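Local coordinates for protein fructose 1-phosphate kinase (Staphylococcus aureus, PDB 2JG5) that probably transfers phosphate from ATP to fructose 1-phosphate to give fructose 1,6-bisphosphate, as a member of the PfkB sugar kinase family, at residues S213-L218 / A223-K228; Y202-V207 / E229-A234; F177-K182 / D249-G254. All blocks are in the same frame, centred on the assembly; numbering follows the deposited sequence.

Contact 1 of 3, residues S213-L218 / A223-K228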
ATOM      1  N   SER A 213      33.601  -2.629 -21.029  1.00 32.53           N
ATOM      2  CA  SER A 213      32.897  -3.530 -21.929  1.00 31.72           C
ATOM      3  C   SER A 213      31.434  -3.100 -22.016  1.00 31.74           C
ATOM      4  O   SER A 213      30.996  -2.230 -21.263  1.00 32.02           O
ATOM      5  CB  SER A 213      33.006  -4.976 -21.453  1.00 31.83           C
ATOM      6  OG  SER A 213      32.511  -5.128 -20.140  1.00 30.77           O
ATOM      7  N   VAL A 214      30.690  -3.698 -22.944  1.00 31.07           N
ATOM      8  CA  VAL A 214      29.304  -3.313 -23.197  1.00 30.91           C
ATOM      9  C   VAL A 214      28.509  -4.558 -23.547  1.00 30.69           C
ATOM     10  O   VAL A 214      28.931  -5.337 -24.397  1.00 30.61           O
ATOM     11  CB  VAL A 214      29.182  -2.305 -24.387  1.00 30.72           C
ATOM     12  CG1 VAL A 214      27.722  -1.965 -24.686  1.00 30.48           C
ATOM     13  CG2 VAL A 214      29.976  -1.031 -24.131  1.00 30.93           C
ATOM     14  N   ILE A 215      27.374  -4.743 -22.881  1.00 30.55           N
ATOM     15  CA  ILE A 215      26.395  -5.750 -23.290  1.00 30.81           C
ATOM     16  C   ILE A 215      25.246  -5.043 -23.978  1.00 30.88           C
ATOM     17  O   ILE A 215      24.671  -4.104 -23.433  1.00 30.57           O
ATOM     18  CB  ILE A 215      25.851  -6.578 -22.109  1.00 30.68           C
ATOM     19  CG1 ILE A 215      26.978  -7.356 -21.437  1.00 30.60           C
ATOM     20  CG2 ILE A 215      24.773  -7.541 -22.587  1.00 30.41           C
ATOM     21  CD1 ILE A 215      26.581  -7.962 -20.095  1.00 31.56           C
ATOM     22  N   VAL A 216      24.930  -5.478 -25.189  1.00 31.48           N
ATOM     23  CA  VAL A 216      23.838  -4.881 -25.933  1.00 31.91           C
ATOM     24  C   VAL A 216      22.708  -5.898 -26.024  1.00 32.92           C
ATOM     25  O   VAL A 216      22.869  -6.988 -26.594  1.00 32.92           O
ATOM     26  CB  VAL A 216      24.268  -4.395 -27.328  1.00 31.82           C
ATOM     27  CG1 VAL A 216      23.097  -3.739 -28.044  1.00 31.51           C
ATOM     28  CG2 VAL A 216      25.414  -3.421 -27.222  1.00 31.52           C
ATOM     29  N   SER A 217      21.573  -5.535 -25.438  1.00 33.49           N
ATOM     30  CA  SER A 217      20.417  -6.399 -25.400  1.00 34.34           C
ATOM     31  C   SER A 217      19.687  -6.359 -26.735  1.00 34.54           C
ATOM     32  O   SER A 217      19.416  -5.288 -27.284  1.00 34.84           O
ATOM     33  CB  SER A 217      19.490  -5.975 -24.260  1.00 34.61           C
ATOM     34  OG  SER A 217      18.436  -6.912 -24.085  1.00 36.30           O
ATOM     35  N   LEU A 218      19.385  -7.538 -27.262  1.00 34.85           N
ATOM     36  CA  LEU A 218      18.675  -7.664 -28.525  1.00 35.24           C
ATOM     37  C   LEU A 218      17.310  -8.315 -28.321  1.00 35.74           C
ATOM     38  O   LEU A 218      16.660  -8.740 -29.278  1.00 35.79           O
ATOM     39  CB  LEU A 218      19.515  -8.458 -29.531  1.00 35.13           C
ATOM     40  CG  LEU A 218      20.975  -8.034 -29.710  1.00 34.76           C
ATOM     41  CD1 LEU A 218      21.727  -9.078 -30.533  1.00 33.86           C
ATOM     42  CD2 LEU A 218      21.086  -6.644 -30.333  1.00 33.26           C
ATOM     43  N   ALA A 223      21.892 -11.380 -27.253  1.00 33.65           N
ATOM     44  CA  ALA A 223      22.669 -10.222 -26.821  1.00 33.02           C
ATOM     45  C   ALA A 223      24.070 -10.265 -27.401  1.00 32.43           C
ATOM     46  O   ALA A 223      24.542 -11.313 -27.835  1.00 32.40           O
ATOM     47  CB  ALA A 223      22.731 -10.149 -25.285  1.00 32.79           C
ATOM     48  N   ILE A 224      24.733  -9.119 -27.405  1.00 32.03           N
ATOM     49  CA  ILE A 224      26.122  -9.056 -27.825  1.00 31.80           C
ATOM     50  C   ILE A 224      26.975  -8.402 -26.753  1.00 32.15           C
ATOM     51  O   ILE A 224      26.659  -7.316 -26.258  1.00 32.39           O
ATOM     52  CB  ILE A 224      26.299  -8.349 -29.191  1.00 31.68           C
ATOM     53  CG1 ILE A 224      25.587  -9.156 -30.289  1.00 30.14           C
ATOM     54  CG2 ILE A 224      27.791  -8.154 -29.508  1.00 31.21           C
ATOM     55  CD1 ILE A 224      25.549  -8.512 -31.624  1.00 28.68           C
ATOM     56  N   TYR A 225      28.050  -9.088 -26.391  1.00 32.31           N
ATOM     57  CA  TYR A 225      29.041  -8.538 -25.489  1.00 32.23           C
ATOM     58  C   TYR A 225      30.141  -7.931 -26.350  1.00 32.18           C
ATOM     59  O   TYR A 225      30.587  -8.562 -27.310  1.00 31.93           O
ATOM     60  CB  TYR A 225      29.603  -9.639 -24.583  1.00 32.09           C
ATOM     61  CG  TYR A 225      30.816  -9.203 -23.793  1.00 31.97           C
ATOM     62  CD1 TYR A 225      30.685  -8.685 -22.500  1.00 31.65           C
ATOM     63  CD2 TYR A 225      32.091  -9.282 -24.349  1.00 31.84           C
ATOM     64  CE1 TYR A 225      31.798  -8.280 -21.783  1.00 31.55           C
ATOM     65  CE2 TYR A 225      33.207  -8.872 -23.646  1.00 31.75           C
ATOM     66  CZ  TYR A 225      33.055  -8.378 -22.366  1.00 31.84           C
ATOM     67  OH  TYR A 225      34.172  -7.980 -21.681  1.00 32.39           O
ATOM     68  N   ILE A 226      30.561  -6.710 -26.017  1.00 32.10           N
ATOM     69  CA  ILE A 226      31.661  -6.056 -26.736  1.00 32.63           C
ATOM     70  C   ILE A 226      32.779  -5.592 -25.789  1.00 33.31           C
ATOM     71  O   ILE A 226      32.522  -4.893 -24.806  1.00 33.14           O
ATOM     72  CB  ILE A 226      31.198  -4.840 -27.609  1.00 32.21           C
ATOM     73  CG1 ILE A 226      30.026  -5.201 -28.523  1.00 31.90           C
ATOM     74  CG2 ILE A 226      32.361  -4.298 -28.439  1.00 31.69           C
ATOM     75  CD1 ILE A 226      28.655  -4.951 -27.914  1.00 29.63           C
ATOM     76  N   ASP A 227      34.007  -5.977 -26.142  1.00 34.21           N
ATOM     77  CA  ASP A 227      35.249  -5.691 -25.417  1.00 34.96           C
ATOM     78  C   ASP A 227      36.140  -4.851 -26.310  1.00 35.24           C
ATOM     79  O   ASP A 227      35.814  -4.638 -27.481  1.00 35.40           O
ATOM     80  CB  ASP A 227      35.988  -7.018 -25.237  1.00 35.60           C
ATOM     81  CG  ASP A 227      36.460  -7.244 -23.850  1.00 36.10           C
ATOM     82  OD1 ASP A 227      36.090  -6.451 -22.957  1.00 39.39           O
ATOM     83  OD2 ASP A 227      37.185  -8.239 -23.658  1.00 37.22           O
ATOM     84  N   LYS A 228      37.296  -4.430 -25.793  1.00 35.63           N
ATOM     85  CA  LYS A 228      38.353  -3.850 -26.639  1.00 36.24           C
ATOM     86  C   LYS A 228      39.000  -4.945 -27.495  1.00 35.91           C
ATOM     87  O   LYS A 228      39.491  -4.682 -28.595  1.00 36.09           O
ATOM     88  CB  LYS A 228      39.424  -3.143 -25.788  1.00 36.45           C
ATOM     89  CG  LYS A 228      40.396  -2.237 -26.567  1.00 37.13           C
ATOM     90  CD  LYS A 228      41.624  -1.851 -25.706  1.00 37.31           C
ATOM     91  CE  LYS A 228      42.839  -1.412 -26.551  1.00 38.20           C
ATOM     92  NZ  LYS A 228      42.979   0.072 -26.736  1.00 38.56           N
TER
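Ile215 CG1 meets the edge of the Tyr225 ring, close to its plane, 4.1 Å from CD1. Ser213 CB and Val214 O approach the ring obliquely, Ser213 CB coming 3.2 Å from Tyr225 OH. CG of Tyr225 is anti to the backbone N (chi1 169°), which carries the ring along the hairpin towards Ser213. The phenol makes a weak hydrogen bond to Asp227 OD1 (2.8 Å), while Ser213 OG is bonded to Leu176 O. Underneath runs a regular antiparallel pairing. Val214 and Ile226 form one hydrogen-bonded pair, with Ile226 N 2.7 Å from Val214 O; Val216 and Ile224 form the other, Val216 N lying 2.7 Å from Ile224 O in a nearly straight bond (168°). On the sheet face opposite the tyrosine, Ile226 CD1 packs on Val216 CG2 at 3.7 Å, and Leu218 CD1 reaches Ile224 CG1 at 3.9 Å. Both faces of this beta hairpin are clothed by helices: 265-280 lies against Ile215, Ala223 and Tyr225, and 196-208 against Val214, Val216 and Ile224. Strand 177-178 flanks the hairpin on one edge and strand 230-235 on the other.

Contact 2 of 3, residues Y202-V207 / E229-A234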
ATOM      1  N   TYR A 202      29.289   0.100 -33.118  1.00 27.46           N
ATOM      2  CA  TYR A 202      28.837   1.179 -32.236  1.00 27.17           C
ATOM      3  C   TYR A 202      29.014   0.866 -30.752  1.00 27.52           C
ATOM      4  O   TYR A 202      29.152   1.776 -29.934  1.00 27.74           O
ATOM      5  CB  TYR A 202      27.389   1.573 -32.569  1.00 26.83           C
ATOM      6  CG  TYR A 202      27.251   2.046 -33.998  1.00 26.50           C
ATOM      7  CD1 TYR A 202      27.874   3.211 -34.417  1.00 25.86           C
ATOM      8  CD2 TYR A 202      26.539   1.309 -34.940  1.00 26.34           C
ATOM      9  CE1 TYR A 202      27.779   3.646 -35.722  1.00 26.41           C
ATOM     10  CE2 TYR A 202      26.439   1.735 -36.263  1.00 25.79           C
ATOM     11  CZ  TYR A 202      27.066   2.909 -36.641  1.00 26.31           C
ATOM     12  OH  TYR A 202      26.983   3.371 -37.934  1.00 26.47           O
ATOM     13  N   GLY A 203      29.031  -0.420 -30.421  1.00 27.67           N
ATOM     14  CA  GLY A 203      29.320  -0.873 -29.068  1.00 28.07           C
ATOM     15  C   GLY A 203      30.770  -0.674 -28.672  1.00 28.56           C
ATOM     16  O   GLY A 203      31.060  -0.306 -27.531  1.00 28.96           O
ATOM     17  N   ARG A 204      31.686  -0.920 -29.608  1.00 28.76           N
ATOM     18  CA  ARG A 204      33.112  -0.704 -29.366  1.00 28.97           C
ATOM     19  C   ARG A 204      33.485   0.780 -29.365  1.00 29.04           C
ATOM     20  O   ARG A 204      34.494   1.173 -28.774  1.00 29.29           O
ATOM     21  CB  ARG A 204      33.966  -1.478 -30.377  1.00 29.04           C
ATOM     22  CG  ARG A 204      35.430  -1.629 -29.950  1.00 29.38           C
ATOM     23  CD  ARG A 204      36.129  -2.725 -30.726  1.00 29.08           C
ATOM     24  NE  ARG A 204      35.748  -4.052 -30.249  1.00 29.14           N
ATOM     25  CZ  ARG A 204      35.713  -5.144 -31.008  1.00 29.43           C
ATOM     26  NH1 ARG A 204      35.348  -6.301 -30.470  1.00 29.04           N
ATOM     27  NH2 ARG A 204      36.020  -5.082 -32.307  1.00 28.85           N
ATOM     28  N   LEU A 205      32.674   1.605 -30.025  1.00 29.26           N
ATOM     29  CA  LEU A 205      32.861   3.054 -29.958  1.00 29.14           C
ATOM     30  C   LEU A 205      32.547   3.542 -28.541  1.00 29.05           C
ATOM     31  O   LEU A 205      33.150   4.483 -28.049  1.00 29.03           O
ATOM     32  CB  LEU A 205      32.001   3.767 -31.004  1.00 29.08           C
ATOM     33  CG  LEU A 205      32.339   3.504 -32.482  1.00 29.28           C
ATOM     34  CD1 LEU A 205      31.250   4.045 -33.380  1.00 28.35           C
ATOM     35  CD2 LEU A 205      33.694   4.078 -32.889  1.00 28.91           C
ATOM     36  N   LEU A 206      31.611   2.865 -27.887  1.00 29.17           N
ATOM     37  CA  LEU A 206      31.297   3.124 -26.487  1.00 29.65           C
ATOM     38  C   LEU A 206      32.436   2.713 -25.557  1.00 29.89           C
ATOM     39  O   LEU A 206      32.721   3.396 -24.581  1.00 30.37           O
ATOM     40  CB  LEU A 206      30.002   2.412 -26.094  1.00 29.47           C
ATOM     41  CG  LEU A 206      28.727   3.030 -26.663  1.00 28.55           C
ATOM     42  CD1 LEU A 206      27.560   2.084 -26.437  1.00 27.57           C
ATOM     43  CD2 LEU A 206      28.465   4.412 -26.036  1.00 26.75           C
ATOM     44  N   VAL A 207      33.077   1.594 -25.878  1.00 30.52           N
ATOM     45  CA  VAL A 207      34.299   1.138 -25.219  1.00 31.06           C
ATOM     46  C   VAL A 207      35.459   2.141 -25.415  1.00 31.65           C
ATOM     47  O   VAL A 207      36.310   2.294 -24.528  1.00 32.07           O
ATOM     48  CB  VAL A 207      34.694  -0.284 -25.711  1.00 30.97           C
ATOM     49  CG1 VAL A 207      35.964  -0.785 -25.032  1.00 30.98           C
ATOM     50  CG2 VAL A 207      33.565  -1.267 -25.456  1.00 30.72           C
ATOM     51  N   GLU A 229      38.977  -6.176 -26.990  1.00 35.50           N
ATOM     52  CA  GLU A 229      39.698  -7.277 -27.621  1.00 35.43           C
ATOM     53  C   GLU A 229      38.813  -8.359 -28.271  1.00 34.44           C
ATOM     54  O   GLU A 229      39.304  -9.141 -29.084  1.00 34.83           O
ATOM     55  CB  GLU A 229      40.713  -7.892 -26.634  1.00 35.49           C
ATOM     56  CG  GLU A 229      40.124  -8.370 -25.298  1.00 36.57           C
ATOM     57  CD  GLU A 229      41.177  -8.622 -24.203  1.00 37.57           C
ATOM     58  OE1 GLU A 229      42.345  -8.963 -24.531  1.00 38.24           O
ATOM     59  OE2 GLU A 229      40.820  -8.478 -23.005  1.00 40.09           O
ATOM     60  N   ILE A 230      37.523  -8.386 -27.936  1.00 33.31           N
ATOM     61  CA  ILE A 230      36.600  -9.407 -28.442  1.00 32.02           C
ATOM     62  C   ILE A 230      35.136  -8.923 -28.473  1.00 31.40           C
ATOM     63  O   ILE A 230      34.753  -8.035 -27.725  1.00 30.68           O
ATOM     64  CB  ILE A 230      36.710 -10.720 -27.597  1.00 32.14           C
ATOM     65  CG1 ILE A 230      36.207 -11.936 -28.383  1.00 31.87           C
ATOM     66  CG2 ILE A 230      35.988 -10.576 -26.249  1.00 32.20           C
ATOM     67  CD1 ILE A 230      36.513 -13.284 -27.739  1.00 31.45           C
ATOM     68  N   SER A 231      34.329  -9.506 -29.355  1.00 30.77           N
ATOM     69  CA  SER A 231      32.878  -9.400 -29.237  1.00 30.56           C
ATOM     70  C   SER A 231      32.231 -10.779 -29.282  1.00 30.11           C
ATOM     71  O   SER A 231      32.682 -11.655 -30.004  1.00 30.72           O
ATOM     72  CB  SER A 231      32.284  -8.465 -30.290  1.00 30.38           C
ATOM     73  OG  SER A 231      32.573  -8.920 -31.589  1.00 31.09           O
ATOM     74  N   ILE A 232      31.184 -10.977 -28.497  1.00 29.67           N
ATOM     75  CA  ILE A 232      30.569 -12.298 -28.374  1.00 29.65           C
ATOM     76  C   ILE A 232      29.076 -12.242 -28.684  1.00 29.83           C
ATOM     77  O   ILE A 232      28.373 -11.280 -28.322  1.00 29.71           O
ATOM     78  CB  ILE A 232      30.809 -12.922 -26.965  1.00 29.66           C
ATOM     79  CG1 ILE A 232      32.310 -13.027 -26.675  1.00 29.79           C
ATOM     80  CG2 ILE A 232      30.161 -14.325 -26.851  1.00 29.13           C
ATOM     81  CD1 ILE A 232      32.671 -12.805 -25.233  1.00 29.56           C
ATOM     82  N   LYS A 233      28.599 -13.273 -29.371  1.00 29.98           N
ATOM     83  CA  LYS A 233      27.178 -13.382 -29.668  1.00 30.03           C
ATOM     84  C   LYS A 233      26.538 -14.476 -28.834  1.00 30.40           C
ATOM     85  O   LYS A 233      26.958 -15.638 -28.878  1.00 30.71           O
ATOM     86  CB  LYS A 233      26.939 -13.615 -31.162  1.00 29.70           C
ATOM     87  CG  LYS A 233      25.470 -13.713 -31.562  1.00 28.65           C
ATOM     88  CD  LYS A 233      24.713 -12.414 -31.320  1.00 27.16           C
ATOM     89  CE  LYS A 233      23.214 -12.596 -31.454  1.00 26.37           C
ATOM     90  NZ  LYS A 233      22.773 -12.666 -32.883  1.00 23.81           N
ATOM     91  N   ALA A 234      25.533 -14.088 -28.058  1.00 30.88           N
ATOM     92  CA  ALA A 234      24.701 -15.047 -27.342  1.00 31.65           C
ATOM     93  C   ALA A 234      23.356 -15.178 -28.048  1.00 32.52           C
ATOM     94  O   ALA A 234      22.763 -14.181 -28.485  1.00 32.81           O
ATOM     95  CB  ALA A 234      24.508 -14.624 -25.911  1.00 31.49           C
TER
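Arg204 makes a long-armed polar contact from helix 196-208 to Ile230 and Ser231, at the start of strand 230-235, an inner strand of the antiparallel sheet. The backbones stay well apart, with Arg204 CA and Ser231 CA 8.7 Å from each other, and one side chain spans the gap. It leaves the helix stretched out, with CG anti to the backbone N (chi1 -163°), then turns at chi3 (-76°) to lay the guanidinium beside the strand. The group meets the strand with its edge: Ile230 O and Ser231 N both lie near its plane, NH1 being 3.3 Å from Ile230 O and 3.5 Å from Ser231 N. CB of Ser231 points towards the helix and comes within 3.8 Å of Arg204 NH1. The guanidinium also has partners beyond the two segments: NH2 forms a salt bridge with Asp304 and NE a hydrogen bond to Asp227 O. Ser231 OG bonds the other oxygen of the Asp304 carboxylate, so this one acid links the arginine and the serine, which should help to fix the rotation of the guanidinium. An arginine bent at chi3 thus reaches from a helix to the antiparallel strands beside it, with Asp304 as shared partner, within the alpha/beta architecture of the ribokinase-like fold to which PfkB kinases belong.

Contact 3 of 3, residues F177-K182 / D249-G254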
ATOM      1  N   PHE A 177      30.935  -2.651 -17.132  1.00 32.35           N
ATOM      2  CA  PHE A 177      30.085  -2.653 -18.318  1.00 31.94           C
ATOM      3  C   PHE A 177      28.855  -1.768 -18.129  1.00 31.81           C
ATOM      4  O   PHE A 177      28.436  -1.488 -17.004  1.00 30.98           O
ATOM      5  CB  PHE A 177      29.684  -4.074 -18.760  1.00 32.03           C
ATOM      6  CG  PHE A 177      28.740  -4.780 -17.824  1.00 31.95           C
ATOM      7  CD1 PHE A 177      27.365  -4.708 -18.018  1.00 32.13           C
ATOM      8  CD2 PHE A 177      29.230  -5.559 -16.776  1.00 31.77           C
ATOM      9  CE1 PHE A 177      26.487  -5.378 -17.164  1.00 32.94           C
ATOM     10  CE2 PHE A 177      28.366  -6.236 -15.916  1.00 32.36           C
ATOM     11  CZ  PHE A 177      26.985  -6.147 -16.111  1.00 32.82           C
ATOM     12  N   ILE A 178      28.317  -1.311 -19.259  1.00 32.03           N
ATOM     13  CA  ILE A 178      26.972  -0.743 -19.343  1.00 31.86           C
ATOM     14  C   ILE A 178      26.081  -1.672 -20.196  1.00 31.92           C
ATOM     15  O   ILE A 178      26.589  -2.560 -20.884  1.00 31.64           O
ATOM     16  CB  ILE A 178      26.995   0.678 -19.918  1.00 31.66           C
ATOM     17  CG1 ILE A 178      27.820   0.709 -21.218  1.00 31.56           C
ATOM     18  CG2 ILE A 178      27.536   1.641 -18.860  1.00 32.19           C
ATOM     19  CD1 ILE A 178      27.632   1.950 -22.054  1.00 32.70           C
ATOM     20  N   LYS A 179      24.764  -1.471 -20.154  1.00 31.92           N
ATOM     21  CA  LYS A 179      23.848  -2.388 -20.843  1.00 32.12           C
ATOM     22  C   LYS A 179      22.740  -1.720 -21.681  1.00 32.02           C
ATOM     23  O   LYS A 179      21.558  -1.869 -21.380  1.00 31.94           O
ATOM     24  CB  LYS A 179      23.251  -3.404 -19.847  1.00 31.96           C
ATOM     25  CG  LYS A 179      22.700  -4.661 -20.514  1.00 32.18           C
ATOM     26  CD  LYS A 179      21.898  -5.550 -19.583  1.00 32.77           C
ATOM     27  CE  LYS A 179      20.563  -4.928 -19.233  1.00 34.62           C
ATOM     28  NZ  LYS A 179      19.669  -4.831 -20.429  1.00 35.75           N
ATOM     29  N   PRO A 180      23.111  -1.004 -22.756  1.00 32.32           N
ATOM     30  CA  PRO A 180      22.044  -0.400 -23.548  1.00 32.56           C
ATOM     31  C   PRO A 180      21.317  -1.421 -24.428  1.00 32.54           C
ATOM     32  O   PRO A 180      21.788  -2.544 -24.615  1.00 31.98           O
ATOM     33  CB  PRO A 180      22.792   0.604 -24.422  1.00 32.64           C
ATOM     34  CG  PRO A 180      24.131  -0.033 -24.633  1.00 32.44           C
ATOM     35  CD  PRO A 180      24.445  -0.710 -23.317  1.00 32.78           C
ATOM     36  N   ASN A 181      20.163  -1.038 -24.954  1.00 32.82           N
ATOM     37  CA  ASN A 181      19.550  -1.862 -25.993  1.00 33.21           C
ATOM     38  C   ASN A 181      19.934  -1.371 -27.385  1.00 33.31           C
ATOM     39  O   ASN A 181      20.445  -0.255 -27.551  1.00 33.31           O
ATOM     40  CB  ASN A 181      18.028  -2.013 -25.811  1.00 32.94           C
ATOM     41  CG  ASN A 181      17.317  -0.689 -25.642  1.00 32.89           C
ATOM     42  OD1 ASN A 181      17.411   0.208 -26.488  1.00 33.11           O
ATOM     43  ND2 ASN A 181      16.574  -0.566 -24.553  1.00 32.91           N
ATOM     44  N   LYS A 182      19.705  -2.227 -28.375  1.00 33.83           N
ATOM     45  CA  LYS A 182      19.909  -1.885 -29.776  1.00 33.83           C
ATOM     46  C   LYS A 182      19.256  -0.537 -30.137  1.00 34.00           C
ATOM     47  O   LYS A 182      19.803   0.230 -30.942  1.00 34.10           O
ATOM     48  CB  LYS A 182      19.365  -3.011 -30.654  1.00 33.81           C
ATOM     49  CG  LYS A 182      19.560  -2.823 -32.139  1.00 34.26           C
ATOM     50  CD  LYS A 182      18.486  -3.591 -32.903  1.00 35.76           C
ATOM     51  CE  LYS A 182      18.018  -2.821 -34.122  1.00 35.12           C
ATOM     52  NZ  LYS A 182      17.590  -1.433 -33.766  1.00 36.47           N
ATOM     53  N   ASP A 249      17.478  -6.856 -15.567  1.00 32.04           N
ATOM     54  CA  ASP A 249      18.083  -6.988 -14.242  1.00 31.62           C
ATOM     55  C   ASP A 249      18.755  -8.333 -14.049  1.00 31.15           C
ATOM     56  O   ASP A 249      19.839  -8.414 -13.489  1.00 31.53           O
ATOM     57  CB  ASP A 249      17.016  -6.807 -13.157  1.00 31.94           C
ATOM     58  CG  ASP A 249      16.281  -5.476 -13.264  1.00 31.75           C
ATOM     59  OD1 ASP A 249      16.906  -4.473 -13.661  1.00 30.82           O
ATOM     60  OD2 ASP A 249      15.077  -5.442 -12.941  1.00 30.35           O
ATOM     61  N   SER A 250      18.082  -9.385 -14.499  1.00 31.12           N
ATOM     62  CA  SER A 250      18.565 -10.754 -14.383  1.00 30.75           C
ATOM     63  C   SER A 250      19.792 -10.998 -15.248  1.00 30.51           C
ATOM     64  O   SER A 250      20.699 -11.721 -14.845  1.00 31.03           O
ATOM     65  CB  SER A 250      17.453 -11.727 -14.766  1.00 30.82           C
ATOM     66  OG  SER A 250      16.349 -11.578 -13.899  1.00 30.29           O
ATOM     67  N   THR A 251      19.809 -10.384 -16.428  1.00 30.16           N
ATOM     68  CA  THR A 251      20.966 -10.389 -17.316  1.00 29.63           C
ATOM     69  C   THR A 251      22.163  -9.739 -16.610  1.00 29.65           C
ATOM     70  O   THR A 251      23.261 -10.312 -16.584  1.00 29.65           O
ATOM     71  CB  THR A 251      20.658  -9.648 -18.639  1.00 29.46           C
ATOM     72  OG1 THR A 251      19.523 -10.258 -19.276  1.00 30.89           O
ATOM     73  CG2 THR A 251      21.855  -9.684 -19.605  1.00 29.40           C
ATOM     74  N   VAL A 252      21.947  -8.554 -16.035  1.00 29.03           N
ATOM     75  CA  VAL A 252      23.007  -7.867 -15.307  1.00 28.81           C
ATOM     76  C   VAL A 252      23.519  -8.738 -14.150  1.00 28.74           C
ATOM     77  O   VAL A 252      24.714  -8.924 -14.014  1.00 28.53           O
ATOM     78  CB  VAL A 252      22.559  -6.481 -14.802  1.00 28.96           C
ATOM     79  CG1 VAL A 252      23.523  -5.964 -13.708  1.00 28.25           C
ATOM     80  CG2 VAL A 252      22.454  -5.496 -15.949  1.00 27.48           C
ATOM     81  N   ALA A 253      22.602  -9.289 -13.348  1.00 28.65           N
ATOM     82  CA  ALA A 253      22.963 -10.182 -12.230  1.00 28.65           C
ATOM     83  C   ALA A 253      23.723 -11.440 -12.682  1.00 28.45           C
ATOM     84  O   ALA A 253      24.653 -11.865 -12.024  1.00 28.47           O
ATOM     85  CB  ALA A 253      21.713 -10.570 -11.412  1.00 27.91           C
ATOM     86  N   GLY A 254      23.310 -12.035 -13.794  1.00 28.81           N
ATOM     87  CA  GLY A 254      24.006 -13.197 -14.353  1.00 29.24           C
ATOM     88  C   GLY A 254      25.456 -12.901 -14.687  1.00 29.36           C
ATOM     89  O   GLY A 254      26.354 -13.697 -14.379  1.00 29.46           O
TER
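The chain coming out of the weakly bonded strand 177-178 runs past helix 247-260, the backbones coming nearest at Lys179 and Val252, whose CA atoms are 7.8 Å apart. What fills the distance is mostly hydrocarbon. Lys179 sets out extended, with CG anti to the backbone N (chi1 -160°), then bends at chi3 and chi4, so that its methylene groups rather than its amine lie on the helix. Its CD is 3.7 Å from Val252 CG2, which also touches Lys179 CE at 3.8 Å. Thr251 adds its methyl: CG2 lies 4.1 Å from Lys179 CD, the two side chains crossing at about a right angle, while the Thr251 hydroxyl is bonded to Ser247 O. Phe177 presents a ring edge, with Val252 O near the ring plane 4.2 Å from CZ, and its CE1 also meets Val252 CG2. Val252 is thus touched by both Phe177 and Lys179. The Gly-Ser-Gly-Asp sequence ending at Asp249 matches the PfkB signature, so the parallel sheet's edge here meets the helix bearing that motif. Helix 38-48 also packs on this helix, Val42 touching Val252 and Ala253; strand 157-161 borders Phe177 and Lys179 through Val159 and Asp161, and strand 214-217 reaches both through Ile215.

Overall arrangement
Going from the N terminus, the chain first reaches 177-182, which begins with the edge strand 177-178 of the parallel sheet and whose partner in contact 3, helix segment 249-254, comes 67 residues later. Inside that wide loop, helix segment 202-207 opens contact 2, closed at 229-234, and inside that again the short hairpin of contact 1 turns between 213-218 and 223-228. The three are therefore successively nested and none cross. Contacts 1 and 2 share the antiparallel sheet, where Tyr225 O meets Ile232 N; contacts 1 and 3 join through Ile178 and Ile215, carrying the parallel sheet on into the hairpin. Contact 3 adds the link to helix 247-260.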